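Local coordinates for protein putative glycosyltransferase (GalT1) (Streptococcus parasanguinis, PDB 4PHR) that binds UDP and probably acts as a glycosyltransferase, this chain being the GT-D-fold domain of a longer protein, at residues Asn198-Val203 against Gln222-Gly227. Numbering follows the deposited sequence.
With UDP (uridine-5'-diphosphate), chain B.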
ATOM      1  N   ASN A 198       0.671 -14.538 -16.774  1.00 26.28           N
ATOM      2  CA  ASN A 198       1.297 -13.496 -17.585  1.00 25.80           C
ATOM      3  C   ASN A 198       0.897 -12.063 -17.220  1.00 24.16           C
ATOM      4  O   ASN A 198       0.939 -11.168 -18.067  1.00 24.37           O
ATOM      5  CB  ASN A 198       1.043 -13.748 -19.075  1.00 35.50           C
ATOM      6  CG  ASN A 198       1.722 -15.008 -19.577  1.00 41.17           C
ATOM      7  OD1 ASN A 198       2.855 -15.311 -19.200  1.00 46.52           O
ATOM      8  ND2 ASN A 198       1.030 -15.754 -20.429  1.00 44.24           N
ATOM      9  N   ARG A 199       0.512 -11.849 -15.964  1.00 20.88           N
ATOM     10  CA  ARG A 199       0.160 -10.510 -15.503  1.00 16.79           C
ATOM     11  C   ARG A 199       0.991 -10.086 -14.296  1.00 16.96           C
ATOM     12  O   ARG A 199       1.382 -10.909 -13.468  1.00 21.97           O
ATOM     13  CB  ARG A 199      -1.329 -10.421 -15.161  1.00 16.98           C
ATOM     14  CG  ARG A 199      -2.209 -10.522 -16.387  1.00 17.13           C
ATOM     15  CD  ARG A 199      -3.710 -10.362 -16.111  1.00 17.84           C
ATOM     16  NE  ARG A 199      -4.394 -10.538 -17.387  1.00 19.23           N
ATOM     17  CZ  ARG A 199      -4.678  -9.560 -18.239  1.00 18.39           C
ATOM     18  NH1 ARG A 199      -4.429  -8.289 -17.924  1.00 17.09           N
ATOM     19  NH2 ARG A 199      -5.243  -9.857 -19.404  1.00 23.04           N
ATOM     20  N   LEU A 200       1.257  -8.791 -14.212  1.00 16.94           N
ATOM     21  CA  LEU A 200       1.789  -8.197 -12.995  1.00 15.16           C
ATOM     22  C   LEU A 200       0.592  -7.926 -12.089  1.00 13.45           C
ATOM     23  O   LEU A 200      -0.423  -7.382 -12.536  1.00 15.00           O
ATOM     24  CB  LEU A 200       2.505  -6.889 -13.333  1.00 15.50           C
ATOM     25  CG  LEU A 200       2.969  -6.000 -12.181  1.00 18.33           C
ATOM     26  CD1 LEU A 200       4.031  -6.717 -11.359  1.00 20.83           C
ATOM     27  CD2 LEU A 200       3.521  -4.683 -12.718  1.00 19.07           C
ATOM     28  N   ILE A 201       0.696  -8.305 -10.822  1.00 12.35           N
ATOM     29  CA  ILE A 201      -0.427  -8.171  -9.903  1.00 12.17           C
ATOM     30  C   ILE A 201      -0.223  -6.939  -9.029  1.00 12.37           C
ATOM     31  O   ILE A 201       0.835  -6.782  -8.431  1.00 13.49           O
ATOM     32  CB  ILE A 201      -0.574  -9.431  -9.006  1.00 13.82           C
ATOM     33  CG1 ILE A 201      -0.630 -10.710  -9.860  1.00 17.52           C
ATOM     34  CG2 ILE A 201      -1.795  -9.308  -8.105  1.00 14.20           C
ATOM     35  CD1 ILE A 201      -0.509 -11.999  -9.043  1.00 20.89           C
ATOM     36  N   LEU A 202      -1.220  -6.057  -8.990  1.00 11.59           N
ATOM     37  CA  LEU A 202      -1.195  -4.875  -8.130  1.00 10.07           C
ATOM     38  C   LEU A 202      -2.322  -5.044  -7.136  1.00 10.69           C
ATOM     39  O   LEU A 202      -3.435  -5.406  -7.522  1.00 12.28           O
ATOM     40  CB  LEU A 202      -1.435  -3.598  -8.940  1.00 12.20           C
ATOM     41  CG  LEU A 202      -0.496  -3.346 -10.128  1.00 12.68           C
ATOM     42  CD1 LEU A 202      -0.818  -2.008 -10.798  1.00 15.36           C
ATOM     43  CD2 LEU A 202       0.966  -3.417  -9.703  1.00 13.98           C
ATOM     44  N   VAL A 203      -2.045  -4.795  -5.860  1.00  9.75           N
ATOM     45  CA  VAL A 203      -3.042  -5.050  -4.832  1.00 10.30           C
ATOM     46  C   VAL A 203      -3.281  -3.796  -4.000  1.00  9.01           C
ATOM     47  O   VAL A 203      -2.334  -3.194  -3.492  1.00 10.88           O
ATOM     48  CB  VAL A 203      -2.609  -6.210  -3.904  1.00 11.99           C
ATOM     49  CG1 VAL A 203      -3.762  -6.608  -2.996  1.00 12.68           C
ATOM     50  CG2 VAL A 203      -2.127  -7.401  -4.726  1.00 12.83           C
ATOM     51  N   GLN A 222       5.132 -11.970  -9.132  1.00 27.82           N
ATOM     52  CA  GLN A 222       5.428 -10.613  -8.692  1.00 24.18           C
ATOM     53  C   GLN A 222       4.119  -9.886  -8.413  1.00 20.62           C
ATOM     54  O   GLN A 222       3.284  -9.706  -9.307  1.00 20.67           O
ATOM     55  CB  GLN A 222       6.252  -9.839  -9.727  1.00 24.60           C
ATOM     56  CG  GLN A 222       6.677  -8.468  -9.208  1.00 26.86           C
ATOM     57  CD  GLN A 222       7.375  -7.602 -10.244  1.00 21.71           C
ATOM     58  OE1 GLN A 222       7.399  -7.923 -11.434  1.00 26.40           O
ATOM     59  NE2 GLN A 222       7.934  -6.485  -9.791  1.00 26.56           N
ATOM     60  N   ALA A 223       3.942  -9.490  -7.158  1.00 17.16           N
ATOM     61  CA  ALA A 223       2.741  -8.791  -6.735  1.00 14.25           C
ATOM     62  C   ALA A 223       3.147  -7.584  -5.904  1.00 12.04           C
ATOM     63  O   ALA A 223       4.010  -7.684  -5.025  1.00 13.99           O
ATOM     64  CB  ALA A 223       1.835  -9.715  -5.938  1.00 16.06           C
ATOM     65  N   ILE A 224       2.531  -6.440  -6.191  1.00 12.54           N
ATOM     66  CA  ILE A 224       2.924  -5.180  -5.580  1.00 13.20           C
ATOM     67  C   ILE A 224       1.768  -4.555  -4.810  1.00 10.38           C
ATOM     68  O   ILE A 224       0.730  -4.226  -5.373  1.00 11.93           O
ATOM     69  CB  ILE A 224       3.442  -4.182  -6.644  1.00 14.27           C
ATOM     70  CG1 ILE A 224       4.570  -4.815  -7.474  1.00 19.15           C
ATOM     71  CG2 ILE A 224       3.914  -2.883  -6.001  1.00 16.17           C
ATOM     72  CD1 ILE A 224       5.100  -3.903  -8.566  1.00 25.64           C
ATOM     73  N   ASP A 225       1.971  -4.396  -3.515  1.00 10.57           N
ATOM     74  CA  ASP A 225       0.998  -3.771  -2.620  1.00 10.40           C
ATOM     75  C   ASP A 225       1.064  -2.253  -2.822  1.00 11.60           C
ATOM     76  O   ASP A 225       2.045  -1.619  -2.415  1.00 10.48           O
ATOM     77  CB  ASP A 225       1.419  -4.155  -1.196  1.00 12.11           C
ATOM     78  CG  ASP A 225       0.672  -3.412  -0.117  1.00 12.93           C
ATOM     79  OD1 ASP A 225      -0.300  -2.682  -0.415  1.00 10.92           O
ATOM     80  OD2 ASP A 225       1.062  -3.600   1.064  1.00 12.37           O
ATOM     81  N   LEU A 226       0.043  -1.676  -3.466  1.00 10.13           N
ATOM     82  CA  LEU A 226       0.046  -0.243  -3.783  1.00 10.84           C
ATOM     83  C   LEU A 226      -0.965   0.610  -3.010  1.00  9.99           C
ATOM     84  O   LEU A 226      -1.026   1.822  -3.211  1.00  9.94           O
ATOM     85  CB  LEU A 226      -0.147  -0.010  -5.285  1.00 13.26           C
ATOM     86  CG  LEU A 226       1.038  -0.359  -6.198  1.00 15.97           C
ATOM     87  CD1 LEU A 226       0.682  -0.106  -7.660  1.00 20.99           C
ATOM     88  CD2 LEU A 226       2.274   0.430  -5.782  1.00 22.46           C
ATOM     89  N   GLY A 227      -1.768  -0.016  -2.151  1.00 10.34           N
ATOM     90  CA  GLY A 227      -2.591   0.716  -1.201  1.00  9.40           C
ATOM     91  C   GLY A 227      -3.342   1.906  -1.769  1.00  8.57           C
ATOM     92  O   GLY A 227      -4.128   1.765  -2.704  1.00 10.06           O
TER
HETATM   93  N1  UDP B 301      -9.341  -1.799   1.085  1.00 10.07           N
HETATM   94  C2  UDP B 301     -10.328  -2.621   0.599  1.00 10.76           C
HETATM   95  N3  UDP B 301     -10.844  -3.614   1.396  1.00 10.41           N
HETATM   96  C4  UDP B 301     -10.378  -3.799   2.675  1.00 10.94           C
HETATM   97  C5  UDP B 301      -9.373  -2.969   3.172  1.00 10.90           C
HETATM   98  C6  UDP B 301      -8.977  -1.884   2.398  1.00 10.42           C
HETATM   99  O2  UDP B 301     -10.775  -2.459  -0.536  1.00 12.09           O
HETATM  100  O4  UDP B 301     -10.855  -4.724   3.342  1.00 12.91           O
HETATM  101  C1' UDP B 301      -8.749  -0.798   0.185  1.00 10.22           C
HETATM  102  C2' UDP B 301      -9.112   0.655   0.340  1.00 10.86           C
HETATM  103  O2' UDP B 301     -10.350   0.927  -0.283  1.00 13.09           O
HETATM  104  C3' UDP B 301      -7.953   1.311  -0.376  1.00 10.92           C
HETATM  105  C4' UDP B 301      -6.789   0.390  -0.054  1.00 10.86           C
HETATM  106  O4' UDP B 301      -7.357  -0.830   0.431  1.00  9.51           O
HETATM  107  O3' UDP B 301      -8.171   1.289  -1.770  1.00 12.99           O
HETATM  108  C5' UDP B 301      -5.850   0.996   0.982  1.00  9.99           C
HETATM  109  O5' UDP B 301      -4.837   0.046   1.287  1.00  9.73           O
HETATM  110  PA  UDP B 301      -3.689   0.338   2.377  1.00  8.83           P
HETATM  111  O1A UDP B 301      -4.298   0.447   3.717  1.00 12.18           O
HETATM  112  O2A UDP B 301      -2.676  -0.729   2.199  1.00 10.56           O
HETATM  113  O3A UDP B 301      -3.160   1.794   1.904  1.00  9.39           O
HETATM  114  PB  UDP B 301      -1.911   2.730   2.375  1.00  8.65           P
HETATM  115  O1B UDP B 301      -2.517   3.828   3.183  1.00 11.59           O
HETATM  116  O2B UDP B 301      -1.352   3.225   1.095  1.00 10.30           O
HETATM  117  O3B UDP B 301      -0.958   1.903   3.182  1.00 10.49           O
HETATM  118  O   HOH W   1       3.298 -11.188 -11.656  1.00 29.23           O
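A beta-alpha-beta unit of the GT-D fold brings strands 200-204 and 223-225 side by side in parallel, joined by helix 206-218. The first backbone hydrogen bond, Ile201 N to Gln222 O, is weak at 3.3 Å, and one water bridges Arg199 O and Gln222 O. The next are tighter: Ile224 N donates to Ile201 O in the carbonyl plane at 2.8 Å, whereas Val203 N donates to Ile224 O at 2.9 Å from above that carbonyl's plane. Leu226 N donates to Val203 O at 2.8 Å, and Gly227 N adds a weak bond to the same oxygen.

On one face, Leu202 and Ile224 run alongside each other, CD2 to CB at 4.0 Å; beyond the strand, Leu226 crosses Leu202 obliquely, its CD1 touching both methyls. Leu200, its CG anti to the backbone N (chi1 172°), lays CD1 against the flat amide of Gln222, whose extended chain carries NE2 to Ala29 O. The other face holds Ile201 and Ala223, CB to CB at 3.9 Å; the small alanine and branched isoleucine both fit against Leu216 of the helix.

Asp225, buried on this second face, forms salt bridges to the UDP-binding Arg33 and Lys210, which probably favour its ionised form. Gly227 CA approaches UDP O3A to 3.3 Å; positive phi and no CB to press on O2B suit glycine to this turn after strand 223-225, which lines the nucleotide pocket.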